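Local coordinates for beta-alanyl-CoA:ammonia lyase 2 (Clostridium propionicum, PDB 4MZQ), which probably acts as a lyase that releases ammonia from beta-alanyl-CoA, binds coenzyme A thioesters such as propionyl-CoA, and also binds zinc, at residues A[49-54]-A[120-125]. Residues are numbered along the deposited sequence; the frame is centred on the assembly and turned at random.
With 1VU (propionyl Coenzyme A), chain M.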
loop_
_atom_site.group_PDB
_atom_site.type_symbol
_atom_site.label_atom_id
_atom_site.label_comp_id
_atom_site.label_asym_id
_atom_site.label_seq_id
_atom_site.Cartn_x
_atom_site.Cartn_y
_atom_site.Cartn_z
ATOM N N SER A 49 -15.174 8.774 -16.436
ATOM C CA SER A 49 -15.894 9.894 -15.815
ATOM C C SER A 49 -15.099 10.570 -14.697
ATOM O O SER A 49 -14.032 10.099 -14.297
ATOM C CB SER A 49 -17.262 9.442 -15.264
ATOM O OG SER A 49 -17.162 9.065 -13.888
ATOM N N LEU A 50 -15.617 11.704 -14.230
ATOM C CA LEU A 50 -15.117 12.345 -13.021
ATOM C C LEU A 50 -16.213 12.410 -11.963
ATOM O O LEU A 50 -17.367 12.775 -12.250
ATOM C CB LEU A 50 -14.598 13.758 -13.323
ATOM C CG LEU A 50 -13.407 13.855 -14.286
ATOM C CD1 LEU A 50 -13.243 15.288 -14.801
ATOM C CD2 LEU A 50 -12.118 13.384 -13.615
ATOM N N PHE A 51 -15.864 12.093 -10.726
ATOM C CA PHE A 51 -16.848 12.191 -9.659
ATOM C C PHE A 51 -17.098 13.660 -9.316
ATOM O O PHE A 51 -16.166 14.410 -9.031
ATOM C CB PHE A 51 -16.377 11.411 -8.431
ATOM C CG PHE A 51 -17.468 10.624 -7.771
ATOM C CD1 PHE A 51 -17.578 9.261 -7.976
ATOM C CD2 PHE A 51 -18.397 11.255 -6.959
ATOM C CE1 PHE A 51 -18.587 8.530 -7.381
ATOM C CE2 PHE A 51 -19.416 10.533 -6.359
ATOM C CZ PHE A 51 -19.513 9.166 -6.570
ATOM N N LEU A 52 -18.361 14.070 -9.329
ATOM C CA LEU A 52 -18.717 15.456 -9.001
ATOM C C LEU A 52 -18.814 15.712 -7.498
ATOM O O LEU A 52 -18.448 16.783 -7.006
ATOM C CB LEU A 52 -20.061 15.834 -9.629
ATOM C CG LEU A 52 -20.113 15.946 -11.151
ATOM C CD1 LEU A 52 -21.519 15.682 -11.647
ATOM C CD2 LEU A 52 -19.635 17.317 -11.604
ATOM N N GLY A 53 -19.394 14.756 -6.788
ATOM C CA GLY A 53 -19.618 14.909 -5.366
ATOM C C GLY A 53 -20.713 13.994 -4.870
ATOM O O GLY A 53 -21.283 13.204 -5.629
ATOM N N TYR A 54 -20.985 14.095 -3.572
ATOM C CA TYR A 54 -22.020 13.329 -2.898
ATOM C C TYR A 54 -23.013 14.230 -2.183
ATOM O O TYR A 54 -22.617 15.184 -1.523
ATOM C CB TYR A 54 -21.412 12.411 -1.844
ATOM C CG TYR A 54 -20.610 11.245 -2.359
ATOM C CD1 TYR A 54 -19.242 11.348 -2.567
ATOM C CD2 TYR A 54 -21.221 10.011 -2.592
ATOM C CE1 TYR A 54 -18.500 10.269 -3.015
ATOM C CE2 TYR A 54 -20.487 8.931 -3.035
ATOM C CZ TYR A 54 -19.131 9.064 -3.247
ATOM O OH TYR A 54 -18.418 7.974 -3.689
ATOM N N GLY A 120 -24.619 10.096 -5.036
ATOM C CA GLY A 120 -23.495 10.826 -5.589
ATOM C C GLY A 120 -23.675 10.974 -7.076
ATOM O O GLY A 120 -24.464 10.247 -7.676
ATOM N N SER A 121 -22.919 11.890 -7.673
ATOM C CA SER A 121 -23.074 12.186 -9.083
ATOM C C SER A 121 -21.733 12.187 -9.787
ATOM O O SER A 121 -20.715 12.542 -9.191
ATOM C CB SER A 121 -23.756 13.540 -9.273
ATOM O OG SER A 121 -25.074 13.521 -8.755
ATOM N N LEU A 122 -21.745 11.811 -11.057
ATOM C CA LEU A 122 -20.533 11.773 -11.859
ATOM C C LEU A 122 -20.750 12.544 -13.154
ATOM O O LEU A 122 -21.883 12.758 -13.578
ATOM C CB LEU A 122 -20.125 10.319 -12.152
ATOM C CG LEU A 122 -19.855 9.451 -10.912
ATOM C CD1 LEU A 122 -21.134 8.732 -10.506
ATOM C CD2 LEU A 122 -18.747 8.432 -11.166
ATOM N N PHE A 123 -19.641 12.935 -13.776
ATOM C CA PHE A 123 -19.601 13.833 -14.923
ATOM C C PHE A 123 -18.913 13.168 -16.111
ATOM O O PHE A 123 -17.829 12.618 -15.967
ATOM C CB PHE A 123 -18.857 15.105 -14.521
ATOM C CG PHE A 123 -18.563 16.057 -15.653
ATOM C CD1 PHE A 123 -19.484 17.037 -15.994
ATOM C CD2 PHE A 123 -17.356 16.011 -16.334
ATOM C CE1 PHE A 123 -19.223 17.937 -17.013
ATOM C CE2 PHE A 123 -17.084 16.911 -17.365
ATOM C CZ PHE A 123 -18.018 17.876 -17.700
ATOM N N ILE A 124 -19.543 13.242 -17.280
ATOM C CA ILE A 124 -18.859 12.948 -18.529
ATOM C C ILE A 124 -19.128 14.103 -19.479
ATOM O O ILE A 124 -20.275 14.359 -19.823
ATOM C CB ILE A 124 -19.334 11.635 -19.174
ATOM C CG1 ILE A 124 -19.226 10.479 -18.177
ATOM C CG2 ILE A 124 -18.514 11.337 -20.438
ATOM C CD1 ILE A 124 -19.756 9.165 -18.727
ATOM N N ALA A 125 -18.075 14.820 -19.861
ATOM C CA ALA A 125 -18.204 15.914 -20.811
ATOM C C ALA A 125 -18.908 15.422 -22.073
ATOM O O ALA A 125 -18.702 14.281 -22.493
ATOM C CB ALA A 125 -16.827 16.492 -21.150
HETATM O O14 1VU M . -27.132 19.656 -16.335
HETATM P P2 1VU M . -26.159 18.504 -16.176
HETATM O O15 1VU M . -25.040 18.519 -17.182
HETATM O O16 1VU M . -26.834 17.167 -15.984
HETATM O O13 1VU M . -25.494 18.756 -14.723
HETATM C C23 1VU M . -24.438 19.694 -14.509
HETATM C C22 1VU M . -24.468 20.064 -13.043
HETATM O O12 1VU M . -25.794 20.290 -12.524
HETATM C C16 1VU M . -23.804 18.841 -12.426
HETATM N N2 1VU M . -23.120 19.099 -11.150
HETATM C C21 1VU M . -23.377 18.401 -10.052
HETATM N N6 1VU M . -24.239 17.398 -9.811
HETATM C C20 1VU M . -24.301 16.874 -8.578
HETATM N N5 1VU M . -23.532 17.317 -7.580
HETATM C C19 1VU M . -22.651 18.317 -7.789
HETATM N N4 1VU M . -21.875 18.763 -6.782
HETATM C C18 1VU M . -22.564 18.883 -9.047
HETATM N N3 1VU M . -21.826 19.883 -9.578
HETATM C C17 1VU M . -22.179 20.008 -10.878
HETATM O O11 1VU M . -22.782 18.449 -13.338
HETATM C C15 1VU M . -23.077 19.000 -14.628
HETATM C C14 1VU M . -21.961 19.960 -15.034
HETATM O O10 1VU M . -21.882 21.076 -14.136
HETATM P P1 1VU M . -20.804 22.235 -14.401
HETATM O O8 1VU M . -20.932 22.649 -15.851
HETATM O O9 1VU M . -20.892 23.271 -13.319
HETATM O O7 1VU M . -19.456 21.359 -14.253
HETATM P P 1VU M . -18.145 21.918 -13.518
HETATM O O5 1VU M . -17.715 23.190 -14.220
HETATM O O6 1VU M . -18.387 21.871 -12.026
HETATM O O4 1VU M . -17.093 20.780 -13.922
HETATM C C13 1VU M . -17.260 19.472 -13.371
HETATM C C10 1VU M . -15.893 18.806 -13.270
HETATM C C11 1VU M . -16.076 17.333 -12.900
HETATM C C12 1VU M . -15.147 18.947 -14.594
HETATM C C9 1VU M . -15.130 19.561 -12.182
HETATM O O3 1VU M . -16.011 19.804 -11.075
HETATM C C8 1VU M . -13.914 18.808 -11.716
HETATM O O2 1VU M . -12.939 18.667 -12.438
HETATM N N1 1VU M . -13.982 18.353 -10.474
HETATM C C7 1VU M . -13.061 17.372 -9.922
HETATM C C6 1VU M . -13.552 15.981 -10.280
HETATM C C5 1VU M . -12.635 14.925 -9.701
HETATM O O1 1VU M . -11.422 15.084 -9.751
HETATM N N 1VU M . -13.234 13.859 -9.157
HETATM C C4 1VU M . -12.477 12.801 -8.485
HETATM C C3 1VU M . -11.627 11.915 -9.409
HETATM S S 1VU M . -12.646 10.868 -10.490
#
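Leu50 and Phe123 form an antiparallel hydrogen-bonded pair where strand 50-59 runs beside strand 106-123 in the hot-dog fold, whose sheet wraps around helix 27-45. Leu50 N donates to Phe123 O at 3.0 Å, nearly straight at 167°, and Phe123 N returns a bond to Leu50 O. Beyond the non-hydrogen-bonded pair Phe51-Leu122 comes a classic beta bulge: Leu52 and Gly53 together face Ser121, Leu52 N giving its hydrogen to Ser121 O (2.8 Å) while Gly53 O accepts from Ser121 N. Gly53 holds a phi of 158°, where a side chain would jam against the preceding carbonyl oxygen. Gly120 also suits its place, since its bare CA lies beside the rings of Phe51 and Tyr54.

On the helix-facing side, Leu122 sets CG over one face of the Phe51 ring in a CH-pi contact, 4.0 Å from the centroid, and its CD2 touches Phe51 CD1. The Phe51 ring in turn places CE2 above the Tyr54 ring, which packs on Val30 and Trp33 of the helix.

The opposite face receives propionyl-CoA. The bulge swings Leu52 toward strand 106-123, laying CG on Phe123 CB at 3.7 Å, while its CD1 approaches ribose O11. The first torsion of Phe123 (chi1 172°) puts CG opposite the backbone N, which leads the ring away from strand 50-59 and sets one face against the pantetheine methyl C12. Ser121, being small, lets the adenine come close, its CB and OG both touching adenine C20, and OG makes a weak hydrogen bond to Thr84. Glu58 and Phe59 of the second subunit also bind the ligand, so the site straddles the interface. The backbone also holds the pantetheine arm by a hydrogen bond, ligand amide N donating to Phe51 O at 3.0 Å, and the terminal sulfur S of the ligand rests 3.8 Å from Leu50 CA.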